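Local coordinates for protein amidohydrolase (Pseudomonas aeruginosa, PDB 2I5G) that belongs to the M19 family of membrane dipeptidases and is probably a metal-dependent dipeptidase, built on a TIM-barrel fold, at residues E45-T50 and E106-L111; V126-Y131 and S162-E167; H180-G185 and P215-G220; S223-Y228 and T294-K299; W261-H264 and R270-T273. The protein carries 2 engineered substitutions. All coordinates share one frame; numbering follows the deposited sequence.

Interaction 1 (E45-T50 and E106-L111)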
# COMPACT_ATOMS: atom_id res chain seq x y z
N GLU A 45 -4.66 10.59 -5.01
CA GLU A 45 -3.43 11.35 -4.78
C GLU A 45 -2.57 11.04 -3.55
O GLU A 45 -3.08 10.65 -2.50
CB GLU A 45 -3.74 12.85 -4.79
CG GLU A 45 -5.15 13.21 -4.36
CD GLU A 45 -6.11 13.33 -5.53
OE1 GLU A 45 -5.92 14.24 -6.37
OE2 GLU A 45 -7.05 12.52 -5.62
N GLY A 46 -1.26 11.22 -3.70
CA GLY A 46 -0.33 10.98 -2.61
C GLY A 46 -0.23 12.23 -1.75
O GLY A 46 -1.09 13.11 -1.84
N PHE A 47 0.82 12.33 -0.94
CA PHE A 47 1.01 13.49 -0.06
C PHE A 47 1.00 14.84 -0.77
O PHE A 47 0.01 15.57 -0.73
CB PHE A 47 2.32 13.35 0.74
CG PHE A 47 2.59 14.52 1.65
CD1 PHE A 47 1.80 14.74 2.78
CD2 PHE A 47 3.61 15.42 1.36
CE1 PHE A 47 2.02 15.84 3.60
CE2 PHE A 47 3.84 16.52 2.18
CZ PHE A 47 3.04 16.73 3.30
N GLN A 48 2.11 15.18 -1.43
CA GLN A 48 2.20 16.47 -2.12
C GLN A 48 1.05 16.79 -3.07
O GLN A 48 0.61 17.94 -3.13
CB GLN A 48 3.55 16.58 -2.86
CG GLN A 48 3.81 17.97 -3.47
CD GLN A 48 5.29 18.33 -3.54
OE1 GLN A 48 6.14 17.52 -3.20
NE2 GLN A 48 5.59 19.54 -3.97
N ALA A 49 0.55 15.81 -3.81
CA ALA A 49 -0.55 16.11 -4.72
C ALA A 49 -1.79 16.49 -3.91
O ALA A 49 -2.58 17.33 -4.33
CB ALA A 49 -0.85 14.90 -5.63
N THR A 50 -1.95 15.88 -2.73
CA THR A 50 -3.08 16.20 -1.87
C THR A 50 -2.90 17.61 -1.32
O THR A 50 -3.84 18.40 -1.26
CB THR A 50 -3.21 15.18 -0.70
OG1 THR A 50 -3.59 13.90 -1.21
CG2 THR A 50 -4.24 15.66 0.32
N GLU A 106 -0.99 14.27 11.65
CA GLU A 106 -1.03 15.53 12.37
C GLU A 106 -0.83 16.73 11.44
O GLU A 106 -1.37 17.81 11.69
CB GLU A 106 0.05 15.53 13.45
CG GLU A 106 0.20 16.83 14.21
CD GLU A 106 1.16 16.70 15.38
OE1 GLU A 106 2.30 16.22 15.17
OE2 GLU A 106 0.77 17.06 16.51
N VAL A 107 -0.06 16.54 10.37
CA VAL A 107 0.21 17.60 9.41
C VAL A 107 -1.06 18.04 8.69
O VAL A 107 -1.34 19.24 8.58
CB VAL A 107 1.22 17.15 8.32
CG1 VAL A 107 1.38 18.24 7.27
CG2 VAL A 107 2.56 16.81 8.94
N PHE A 108 -1.82 17.08 8.19
CA PHE A 108 -3.05 17.40 7.47
C PHE A 108 -4.09 17.99 8.40
O PHE A 108 -4.85 18.88 8.01
CB PHE A 108 -3.59 16.16 6.76
CG PHE A 108 -2.87 15.84 5.48
CD1 PHE A 108 -2.83 16.78 4.45
CD2 PHE A 108 -2.23 14.62 5.31
CE1 PHE A 108 -2.16 16.49 3.26
CE2 PHE A 108 -1.56 14.32 4.13
CZ PHE A 108 -1.52 15.27 3.10
N LYS A 109 -4.12 17.49 9.63
CA LYS A 109 -5.05 18.00 10.61
C LYS A 109 -4.75 19.48 10.78
O LYS A 109 -5.67 20.30 10.86
CB LYS A 109 -4.87 17.28 11.94
CG LYS A 109 -5.68 17.86 13.09
CD LYS A 109 -7.17 17.75 12.87
CE LYS A 109 -7.90 18.47 14.00
NZ LYS A 109 -9.37 18.36 13.89
N GLN A 110 -3.46 19.83 10.83
CA GLN A 110 -3.05 21.23 10.97
C GLN A 110 -3.43 22.05 9.74
O GLN A 110 -3.47 23.28 9.78
CB GLN A 110 -1.54 21.35 11.19
CG GLN A 110 -1.03 20.81 12.52
CD GLN A 110 0.37 21.29 12.84
OE1 GLN A 110 1.05 21.89 12.00
NE2 GLN A 110 0.82 21.02 14.06
N LEU A 111 -3.70 21.36 8.63
CA LEU A 111 -4.08 22.03 7.40
C LEU A 111 -5.59 22.08 7.19
O LEU A 111 -6.07 22.49 6.14
CB LEU A 111 -3.40 21.35 6.20
CG LEU A 111 -1.87 21.47 6.24
CD1 LEU A 111 -1.26 20.61 5.16
CD2 LEU A 111 -1.47 22.94 6.07
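Phe108 and Phe47 meet ring to ring between two helices, and Thr50 closes on Phe108 from one turn further along. The closest approach is Phe47 CD1 to Phe108 CZ, 3.4 Å. The two ring planes stand 58° apart, with centroids 5.3 Å from each other, so the rings meet obliquely. Phe47 extends from the first turn of helix 47-63 with CG opposite the backbone N (chi1 179°), which carries its ring over to the helix 103-110. Val107 CG1 reaches the edge of this ring, 4.4 Å from CE1. The methyl of Thr50 lies across the end of the other ring, CG2 to Phe108 CE1 3.7 Å. In this TIM-barrel protein the two helices follow strands 36-40 and 86-92, which pair in parallel, so the aromatic pair joins the helical layer beside neighbouring strands. Phe108 also presses edge-to-face on Phe92 of strand 86-92, while Phe47 stacks on Tyr104 of the helix that bears Phe108. Thr50 turns its polar branch away from the aromatic contact: OG1 donates to Gly46 O (2.7 Å), the N-cap carbonyl, which also accepts Thr50 N from the opposite face of its plane (3.0 Å). Thr50 OG1 has a second partner in Ser42 OG, and this fixes the rotation that leaves CG2 pointing at the ring.

Interaction 2 (V126-Y131 and S162-E167)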
# COMPACT_ATOMS: atom_id res chain seq x y z
N VAL A 126 -2.88 0.66 4.59
CA VAL A 126 -3.58 0.45 5.86
C VAL A 126 -4.66 -0.63 5.85
O VAL A 126 -4.84 -1.34 6.84
CB VAL A 126 -4.21 1.77 6.38
CG1 VAL A 126 -3.17 2.88 6.32
CG2 VAL A 126 -5.43 2.14 5.57
N GLY A 127 -5.36 -0.77 4.74
CA GLY A 127 -6.39 -1.79 4.64
C GLY A 127 -6.71 -2.05 3.18
O GLY A 127 -5.86 -1.82 2.32
N THR A 128 -7.91 -2.53 2.90
CA THR A 128 -8.29 -2.80 1.52
C THR A 128 -9.73 -2.37 1.25
O THR A 128 -10.61 -2.51 2.11
CB THR A 128 -8.05 -4.30 1.18
OG1 THR A 128 -8.68 -4.63 -0.06
CG2 THR A 128 -8.59 -5.17 2.28
N GLY A 129 -9.96 -1.82 0.06
CA GLY A 129 -11.27 -1.33 -0.33
C GLY A 129 -12.38 -2.35 -0.52
O GLY A 129 -12.19 -3.54 -0.27
N CYS A 130 -13.53 -1.88 -0.99
CA CYS A 130 -14.68 -2.75 -1.17
C CYS A 130 -14.86 -3.42 -2.53
O CYS A 130 -15.85 -4.12 -2.74
CB CYS A 130 -15.96 -1.97 -0.82
SG CYS A 130 -16.27 -0.53 -1.87
N TYR A 131 -13.92 -3.25 -3.45
CA TYR A 131 -14.06 -3.88 -4.76
C TYR A 131 -13.06 -5.00 -5.00
O TYR A 131 -12.85 -5.41 -6.14
CB TYR A 131 -13.92 -2.86 -5.88
CG TYR A 131 -15.07 -1.90 -6.00
CD1 TYR A 131 -15.13 -0.75 -5.21
CD2 TYR A 131 -16.09 -2.11 -6.94
CE1 TYR A 131 -16.17 0.16 -5.35
CE2 TYR A 131 -17.14 -1.20 -7.08
CZ TYR A 131 -17.17 -0.07 -6.28
OH TYR A 131 -18.21 0.83 -6.40
N SER A 162 -15.48 -4.93 4.03
CA SER A 162 -16.05 -5.39 5.30
C SER A 162 -15.04 -5.87 6.34
O SER A 162 -15.15 -5.52 7.51
CB SER A 162 -17.08 -6.49 5.04
OG SER A 162 -16.47 -7.59 4.38
N LYS A 163 -14.06 -6.68 5.93
CA LYS A 163 -13.05 -7.17 6.86
C LYS A 163 -12.30 -6.03 7.53
O LYS A 163 -12.23 -5.96 8.75
CB LYS A 163 -12.04 -8.07 6.14
CG LYS A 163 -12.39 -9.55 6.15
CD LYS A 163 -13.54 -9.89 5.21
CE LYS A 163 -13.08 -9.94 3.76
NZ LYS A 163 -12.10 -11.04 3.50
N THR A 164 -11.74 -5.13 6.74
CA THR A 164 -11.00 -4.04 7.34
C THR A 164 -11.93 -3.04 8.02
O THR A 164 -11.56 -2.41 9.02
CB THR A 164 -10.07 -3.32 6.30
OG1 THR A 164 -10.10 -1.91 6.51
CG2 THR A 164 -10.47 -3.65 4.89
N SER A 165 -13.16 -2.93 7.52
CA SER A 165 -14.10 -2.01 8.15
C SER A 165 -14.39 -2.42 9.58
O SER A 165 -14.38 -1.58 10.48
CB SER A 165 -15.41 -1.95 7.36
OG SER A 165 -15.30 -1.05 6.27
N GLU A 166 -14.64 -3.71 9.80
CA GLU A 166 -14.95 -4.18 11.14
C GLU A 166 -13.80 -3.99 12.12
O GLU A 166 -14.02 -3.62 13.27
CB GLU A 166 -15.35 -5.65 11.13
CG GLU A 166 -15.77 -6.14 12.51
CD GLU A 166 -16.15 -7.61 12.54
OE1 GLU A 166 -17.03 -8.01 11.74
OE2 GLU A 166 -15.57 -8.35 13.36
N GLU A 167 -12.57 -4.24 11.67
CA GLU A 167 -11.41 -4.08 12.53
C GLU A 167 -11.26 -2.62 12.95
O GLU A 167 -10.94 -2.33 14.10
CB GLU A 167 -10.15 -4.56 11.80
CG GLU A 167 -10.09 -6.07 11.64
CD GLU A 167 -8.99 -6.54 10.71
OE1 GLU A 167 -7.82 -6.19 10.94
OE2 GLU A 167 -9.29 -7.27 9.75
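A small, buried van der Waals contact sets Thr164, in the first turns of helix 162-171, against the backbone and side chain of Thr128 in the loop that follows strand 113-117. No hydrogen bond joins the two segments. The methyl carbon does the touching: Thr164 CG2 lies 3.6 Å from Thr128 CG2, the two threonine side chains meeting at a slant, and 3.4 Å from Thr128 N. The backbones come closest at Gly127, with Gly127 CA 5.8 Å from Thr164 CA. With no side chain there, the loop passes close to the helix, and Thr164 OG1 stands 4.2 Å from Gly127 CA. Thr128 sends OG1 opposite its backbone N (chi1 168°), toward a weak hydrogen bond with Arg133 O, and this leaves CG2 to face the helix. Further along the same loop, Asp134 OD1 accepts Thr164 N at the start of the helix and Asp134 O takes Lys163 NZ. Glu167 OE1 makes a salt bridge with Arg133 of the second subunit, which places the contact close to the subunit interface. In this TIM-barrel protein the loop after strand 113-117 thus packs on the helix that follows the neighbouring parallel strand, 154-156.

Interaction 3 (H180-G185 and P215-G220)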
# COMPACT_ATOMS: atom_id res chain seq x y z
N HIS A 180 -21.02 8.18 3.48
CA HIS A 180 -21.96 8.06 2.38
C HIS A 180 -22.13 6.64 1.86
O HIS A 180 -21.25 6.10 1.18
CB HIS A 180 -21.54 8.99 1.23
CG HIS A 180 -20.18 8.71 0.66
ND1 HIS A 180 -19.02 8.88 1.38
CD2 HIS A 180 -19.80 8.28 -0.57
CE1 HIS A 180 -17.98 8.57 0.62
NE2 HIS A 180 -18.43 8.20 -0.57
N CYS A 181 -23.26 6.02 2.17
CA CYS A 181 -23.52 4.66 1.72
C CYS A 181 -25.01 4.35 1.67
O CYS A 181 -25.84 5.15 2.09
CB CYS A 181 -22.84 3.66 2.64
SG CYS A 181 -23.57 3.66 4.28
N LEU A 182 -25.35 3.18 1.15
CA LEU A 182 -26.73 2.76 1.04
C LEU A 182 -26.89 1.32 1.49
O LEU A 182 -25.94 0.54 1.43
CB LEU A 182 -27.21 2.93 -0.40
CG LEU A 182 -27.51 4.38 -0.79
CD1 LEU A 182 -27.83 4.47 -2.28
CD2 LEU A 182 -28.67 4.88 0.05
N PRO A 183 -28.09 0.94 1.93
CA PRO A 183 -28.39 -0.42 2.40
C PRO A 183 -28.41 -1.46 1.29
O PRO A 183 -29.09 -1.28 0.28
CB PRO A 183 -29.74 -0.25 3.06
CG PRO A 183 -30.40 0.73 2.15
CD PRO A 183 -29.32 1.76 1.94
N SER A 184 -27.68 -2.55 1.48
CA SER A 184 -27.66 -3.62 0.49
C SER A 184 -28.96 -4.42 0.60
O SER A 184 -29.22 -5.32 -0.19
CB SER A 184 -26.45 -4.52 0.71
OG SER A 184 -26.41 -5.00 2.04
N GLY A 185 -29.77 -4.08 1.60
CA GLY A 185 -31.05 -4.74 1.79
C GLY A 185 -32.05 -4.20 0.79
O GLY A 185 -33.21 -4.62 0.76
N PRO A 215 -26.38 4.67 -9.10
CA PRO A 215 -25.91 3.29 -9.21
C PRO A 215 -26.25 2.37 -8.03
O PRO A 215 -26.57 1.19 -8.23
CB PRO A 215 -24.40 3.47 -9.37
CG PRO A 215 -24.30 4.73 -10.14
CD PRO A 215 -25.31 5.62 -9.45
N PHE A 216 -26.20 2.92 -6.82
CA PHE A 216 -26.46 2.13 -5.61
C PHE A 216 -27.90 2.14 -5.09
O PHE A 216 -28.18 1.61 -4.03
CB PHE A 216 -25.52 2.59 -4.48
CG PHE A 216 -24.10 2.90 -4.93
CD1 PHE A 216 -23.50 2.17 -5.95
CD2 PHE A 216 -23.38 3.92 -4.33
CE1 PHE A 216 -22.19 2.45 -6.36
CE2 PHE A 216 -22.08 4.21 -4.73
CZ PHE A 216 -21.48 3.47 -5.76
N LEU A 217 -28.82 2.76 -5.84
CA LEU A 217 -30.22 2.81 -5.42
C LEU A 217 -31.02 1.68 -6.04
O LEU A 217 -30.75 1.26 -7.17
CB LEU A 217 -30.83 4.16 -5.80
CG LEU A 217 -30.36 5.34 -4.93
CD1 LEU A 217 -30.67 6.64 -5.64
CD2 LEU A 217 -31.04 5.28 -3.56
N LYS A 218 -32.01 1.19 -5.30
CA LYS A 218 -32.84 0.09 -5.79
C LYS A 218 -33.43 0.37 -7.17
O LYS A 218 -33.47 -0.53 -8.02
CB LYS A 218 -33.97 -0.20 -4.80
CG LYS A 218 -34.88 -1.33 -5.27
CD LYS A 218 -36.07 -1.53 -4.35
CE LYS A 218 -36.99 -2.61 -4.87
NZ LYS A 218 -38.21 -2.75 -4.03
N LYS A 219 -33.90 1.59 -7.40
CA LYS A 219 -34.48 1.93 -8.69
C LYS A 219 -33.51 2.63 -9.64
O LYS A 219 -33.81 2.83 -10.81
CB LYS A 219 -35.73 2.80 -8.50
CG LYS A 219 -36.87 2.08 -7.78
CD LYS A 219 -38.23 2.64 -8.21
CE LYS A 219 -38.30 4.15 -8.04
NZ LYS A 219 -39.52 4.72 -8.67
N GLY A 220 -32.34 3.01 -9.13
CA GLY A 220 -31.34 3.65 -9.96
C GLY A 220 -31.67 5.00 -10.56
O GLY A 220 -32.07 5.91 -9.85
O HOH W 1 -29.86 0.83 -1.47
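Leu182 fills the tight half of this contact, pushing one methyl, CD1, into the angle between Phe216 and Leu217. CD1 lies 3.5 Å from Leu217 CD2 and 3.7 Å from Phe216 CB, and the backbone oxygen of Phe216 is next to it, at 3.4 Å. Leu182 has its CG beside the backbone N (chi1 -76°), and the extended branch at chi2 174° carries CD1 forward into this position. The two leucine side chains pass at a slant, and Leu217 folds its tip back over the contact although its CB starts away from it. Phe216 contributes CB and carbonyl only, since its ring leads off toward His189 and Phe213. The other half is looser and polar. No direct hydrogen bond crosses it; instead one water donates to both carbonyls, Pro183 O at 2.8 Å and Phe216 O at 3.2 Å, and so bridges the two backbones. Phe216 O has a further, weak partner in Asn192 ND2. Beyond Leu217 the chain runs out through Lys218 and Lys219, both exposed. Within the TIM barrel, residues 180-185 leave the end of strand 177-181 while 215-220 belong to the loop after the neighbouring parallel strand 207-210. Leu182 also rests on Val210 of that strand and on Ala231 of helix 225-239, and Pro183 packs on Tyr234 and Val235 of the same helix.

Interaction 4 (S223-Y228 and T294-K299). Engineered in segment 294-299: Lys299 (natural residue Glu).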
# COMPACT_ATOMS: atom_id res chain seq x y z
N SER A 223 -34.98 6.63 -9.79
CA SER A 223 -35.27 6.96 -8.41
C SER A 223 -35.75 8.41 -8.27
O SER A 223 -35.45 9.26 -9.12
CB SER A 223 -34.02 6.74 -7.55
OG SER A 223 -33.58 5.40 -7.65
N THR A 224 -36.50 8.67 -7.21
CA THR A 224 -37.01 10.00 -6.95
C THR A 224 -36.62 10.42 -5.54
O THR A 224 -36.11 9.61 -4.75
CB THR A 224 -38.55 10.05 -7.06
OG1 THR A 224 -39.13 9.33 -5.96
CG2 THR A 224 -39.00 9.43 -8.36
N ILE A 225 -36.85 11.68 -5.22
CA ILE A 225 -36.51 12.22 -3.91
C ILE A 225 -37.08 11.31 -2.82
O ILE A 225 -36.46 11.10 -1.78
CB ILE A 225 -37.04 13.70 -3.81
CG1 ILE A 225 -36.04 14.57 -3.05
CG2 ILE A 225 -38.42 13.75 -3.19
CD1 ILE A 225 -35.87 14.20 -1.61
N ASP A 226 -38.25 10.73 -3.08
CA ASP A 226 -38.92 9.83 -2.14
C ASP A 226 -38.20 8.50 -1.94
O ASP A 226 -38.19 7.95 -0.85
CB ASP A 226 -40.35 9.54 -2.60
CG ASP A 226 -41.28 10.70 -2.37
OD1 ASP A 226 -41.64 10.93 -1.19
OD2 ASP A 226 -41.66 11.37 -3.35
N ASP A 227 -37.60 7.98 -3.01
CA ASP A 227 -36.87 6.72 -2.93
C ASP A 227 -35.66 6.90 -2.02
O ASP A 227 -35.15 5.94 -1.44
CB ASP A 227 -36.42 6.28 -4.32
CG ASP A 227 -37.58 5.84 -5.19
OD1 ASP A 227 -38.23 4.83 -4.85
OD2 ASP A 227 -37.84 6.50 -6.21
N TYR A 228 -35.21 8.14 -1.90
CA TYR A 228 -34.07 8.47 -1.06
C TYR A 228 -34.53 8.46 0.40
O TYR A 228 -33.90 7.86 1.26
CB TYR A 228 -33.53 9.85 -1.47
CG TYR A 228 -32.29 10.32 -0.74
CD1 TYR A 228 -31.30 9.42 -0.33
CD2 TYR A 228 -32.08 11.68 -0.52
CE1 TYR A 228 -30.13 9.86 0.27
CE2 TYR A 228 -30.90 12.14 0.07
CZ TYR A 228 -29.93 11.22 0.46
OH TYR A 228 -28.75 11.68 1.00
N THR A 294 -35.87 18.20 3.33
CA THR A 294 -36.43 18.53 4.63
C THR A 294 -37.94 18.44 4.48
O THR A 294 -38.63 17.82 5.30
CB THR A 294 -36.04 19.95 5.07
OG1 THR A 294 -34.63 19.99 5.34
CG2 THR A 294 -36.79 20.36 6.33
N GLU A 295 -38.46 19.05 3.43
CA GLU A 295 -39.89 19.04 3.15
C GLU A 295 -40.40 17.61 2.95
O GLU A 295 -41.45 17.24 3.47
CB GLU A 295 -40.18 19.89 1.91
CG GLU A 295 -41.59 19.72 1.35
CD GLU A 295 -41.89 20.66 0.19
OE1 GLU A 295 -40.98 20.88 -0.64
OE2 GLU A 295 -43.03 21.17 0.11
N THR A 296 -39.65 16.81 2.20
CA THR A 296 -40.05 15.43 1.94
C THR A 296 -40.11 14.60 3.21
O THR A 296 -41.18 14.17 3.63
CB THR A 296 -39.11 14.75 0.91
OG1 THR A 296 -39.29 15.35 -0.37
CG2 THR A 296 -39.41 13.26 0.81
N LEU A 297 -38.96 14.38 3.84
CA LEU A 297 -38.92 13.61 5.08
C LEU A 297 -40.03 14.10 6.02
O LEU A 297 -40.69 13.30 6.70
CB LEU A 297 -37.56 13.78 5.76
CG LEU A 297 -36.40 13.01 5.13
CD1 LEU A 297 -35.09 13.59 5.63
CD2 LEU A 297 -36.51 11.55 5.49
N LEU A 298 -40.24 15.41 6.02
CA LEU A 298 -41.24 16.04 6.86
C LEU A 298 -42.66 15.61 6.48
O LEU A 298 -43.43 15.16 7.33
CB LEU A 298 -41.09 17.56 6.73
CG LEU A 298 -41.66 18.46 7.82
CD1 LEU A 298 -41.15 18.03 9.18
CD2 LEU A 298 -41.23 19.89 7.52
N LYS A 299 -43.00 15.74 5.21
CA LYS A 299 -44.33 15.38 4.74
C LYS A 299 -44.45 13.86 4.65
O LYS A 299 -45.42 13.33 4.10
CB LYS A 299 -44.62 16.02 3.38
CG LYS A 299 -43.78 15.51 2.23
CD LYS A 299 -44.51 14.43 1.42
CE LYS A 299 -43.66 13.90 0.27
NZ LYS A 299 -43.28 14.93 -0.73
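Ile225 and Thr296 meet tip to tip where the capped start of helix 225-239 comes against the last turns of helix 291-299. The cap is a capping box formed by Thr224 and Asp227. In the first shell, Ile225 CG2 lies 3.4 Å from Thr296 OG1, and Ile225 CD1 3.8 Å from the same oxygen. That hydroxyl has its polar partner elsewhere, in Asn292 O one turn back in its own helix, so its meeting with the isoleucine is plain packing. Thr296 CG2, opposite its backbone N, faces Asp226 instead, with OD1 at 3.8 Å, the side chains meeting at a slant. Asp226 OD1 is 4.3 Å from Lys299 NZ, too far for a salt bridge, though the charges are opposite. Lys299 is an engineered residue, glutamate in the natural protein, and its chain crosses Asp226 at about a right angle. The firm charged partner of Asp226 OD1 is NE of Arg300, the residue after Lys299, in a salt bridge. Further out, Ile225 packs on Leu293, which Tyr228 also touches. The first turn is tied down by the box: Thr224 N donates to Asp227 OD2 (2.7 Å), and Thr224 OG1 to the same oxygen. A weak bond from Asp226 N to Thr224 OG1 caps the helix. Asp227 OD2 takes the backbone N-H on its anti lone pair, while the Thr224 hydroxyl comes from above the carboxylate plane, 55° out of it.

Interaction 5 (W261-H264 and R270-T273)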
# COMPACT_ATOMS: atom_id res chain seq x y z
N TRP A 261 -11.90 8.27 -13.98
CA TRP A 261 -10.83 8.39 -12.99
C TRP A 261 -11.21 7.72 -11.68
O TRP A 261 -10.38 7.14 -10.98
CB TRP A 261 -10.55 9.87 -12.75
CG TRP A 261 -9.45 10.14 -11.81
CD1 TRP A 261 -8.14 9.79 -11.96
CD2 TRP A 261 -9.53 10.86 -10.58
NE1 TRP A 261 -7.40 10.26 -10.90
CE2 TRP A 261 -8.23 10.93 -10.04
CE3 TRP A 261 -10.59 11.47 -9.89
CZ2 TRP A 261 -7.95 11.58 -8.84
CZ3 TRP A 261 -10.31 12.13 -8.69
CH2 TRP A 261 -9.00 12.17 -8.18
N LEU A 262 -12.49 7.81 -11.35
CA LEU A 262 -13.01 7.21 -10.14
C LEU A 262 -13.20 5.70 -10.32
O LEU A 262 -13.16 4.95 -9.36
CB LEU A 262 -14.35 7.87 -9.79
CG LEU A 262 -14.45 8.80 -8.57
CD1 LEU A 262 -13.30 9.78 -8.51
CD2 LEU A 262 -15.77 9.55 -8.63
N THR A 263 -13.40 5.25 -11.56
CA THR A 263 -13.65 3.83 -11.80
C THR A 263 -12.47 2.92 -12.17
O THR A 263 -12.65 1.70 -12.26
CB THR A 263 -14.75 3.66 -12.85
OG1 THR A 263 -14.44 4.45 -14.00
CG2 THR A 263 -16.09 4.09 -12.27
N HIS A 264 -11.29 3.49 -12.38
CA HIS A 264 -10.12 2.67 -12.69
C HIS A 264 -9.18 2.73 -11.50
O HIS A 264 -8.97 3.79 -10.92
CB HIS A 264 -9.41 3.19 -13.95
CG HIS A 264 -10.18 2.97 -15.21
ND1 HIS A 264 -11.30 3.71 -15.55
CD2 HIS A 264 -9.99 2.09 -16.23
CE1 HIS A 264 -11.77 3.29 -16.71
NE2 HIS A 264 -10.99 2.31 -17.14
N ARG A 270 -6.60 -0.83 -14.25
CA ARG A 270 -7.73 -1.67 -14.62
C ARG A 270 -9.09 -1.12 -14.19
O ARG A 270 -9.21 -0.38 -13.22
CB ARG A 270 -7.54 -3.07 -14.03
CG ARG A 270 -7.55 -3.08 -12.53
CD ARG A 270 -7.16 -4.43 -11.95
NE ARG A 270 -7.24 -4.38 -10.49
CZ ARG A 270 -6.50 -3.57 -9.74
NH1 ARG A 270 -5.63 -2.76 -10.31
NH2 ARG A 270 -6.67 -3.55 -8.42
N ARG A 271 -10.12 -1.50 -14.93
CA ARG A 271 -11.47 -1.06 -14.63
C ARG A 271 -12.00 -1.80 -13.41
O ARG A 271 -12.08 -3.03 -13.42
CB ARG A 271 -12.38 -1.31 -15.84
CG ARG A 271 -13.82 -0.86 -15.65
CD ARG A 271 -14.34 -0.18 -16.90
NE ARG A 271 -15.18 0.96 -16.54
CZ ARG A 271 -15.29 2.06 -17.27
NH1 ARG A 271 -14.62 2.18 -18.40
NH2 ARG A 271 -16.08 3.05 -16.85
N LEU A 272 -12.37 -1.06 -12.38
CA LEU A 272 -12.90 -1.65 -11.15
C LEU A 272 -14.41 -1.81 -11.23
O LEU A 272 -14.98 -2.72 -10.63
CB LEU A 272 -12.56 -0.76 -9.95
CG LEU A 272 -11.07 -0.56 -9.67
CD1 LEU A 272 -10.87 0.43 -8.53
CD2 LEU A 272 -10.46 -1.91 -9.34
N THR A 273 -15.06 -0.92 -11.97
CA THR A 273 -16.51 -0.97 -12.10
C THR A 273 -16.99 -0.02 -13.19
O THR A 273 -16.19 0.67 -13.83
CB THR A 273 -17.19 -0.56 -10.77
OG1 THR A 273 -18.58 -0.92 -10.81
CG2 THR A 273 -17.09 0.94 -10.55
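His264 and Arg271 sit opposite each other in a single beta bridge, CA atoms 4.4 Å apart, and beside it Leu272 N donates to Thr263 O (2.8 Å, 160°), close to the line of the C=O bond. The bridge brings their side chains together. His264 CE1 lies over one face of the Arg271 guanidinium, 3.5 Å from NH1 and set toward its rim, with the two planes 61° apart. Arg271 CA makes an off-centre CH-pi contact with the imidazole, 4.3 Å from its centroid. The arginine chain bends at chi2 and chi3, which curls it back so that NE donates to Thr273 O in the guanidinium plane (2.9 Å). Its NH2 then runs past Thr263 OG1 to a salt bridge with Glu260. His264 ND1 bonds back to Glu260 O of the helix, and Thr263 OG1 to Phe259 O and Glu260 O. Thr263 CG2 touches Thr273 CG2 at 3.7 Å, the side chains crossing near a right angle. This surface contact closes the short loop after helix 256-263, whose Trp261 packs edge-to-face on Trp44 in the loop before helix 47-63, while Arg270 reaches Glu143 in helix 139-151 of the second subunit.

Interactions 2 and 3 are buried, interactions 1 and 4 partly so, and interaction 5 lies at the surface. The chemistry follows: methyls pack in 2 and 3, with a water in 3, aromatic rings meet in 1, a capped helix start in 4 mixes packing with charge, and a backbone bond with an arginine-histidine contact marks 5. Interactions 1 and 4 both join helices; helix 225-239 of 4 also packs on 3. Interaction 5 is nested in the loop closed by interaction 4, yet it touches interaction 1 through Glu45 and Trp261, and interaction 2 through Tyr131 and Thr273. Tyr131 also touches Phe216 of interaction 3, whose Lys219 makes a long, weak ion pair with Asp227 of interaction 4.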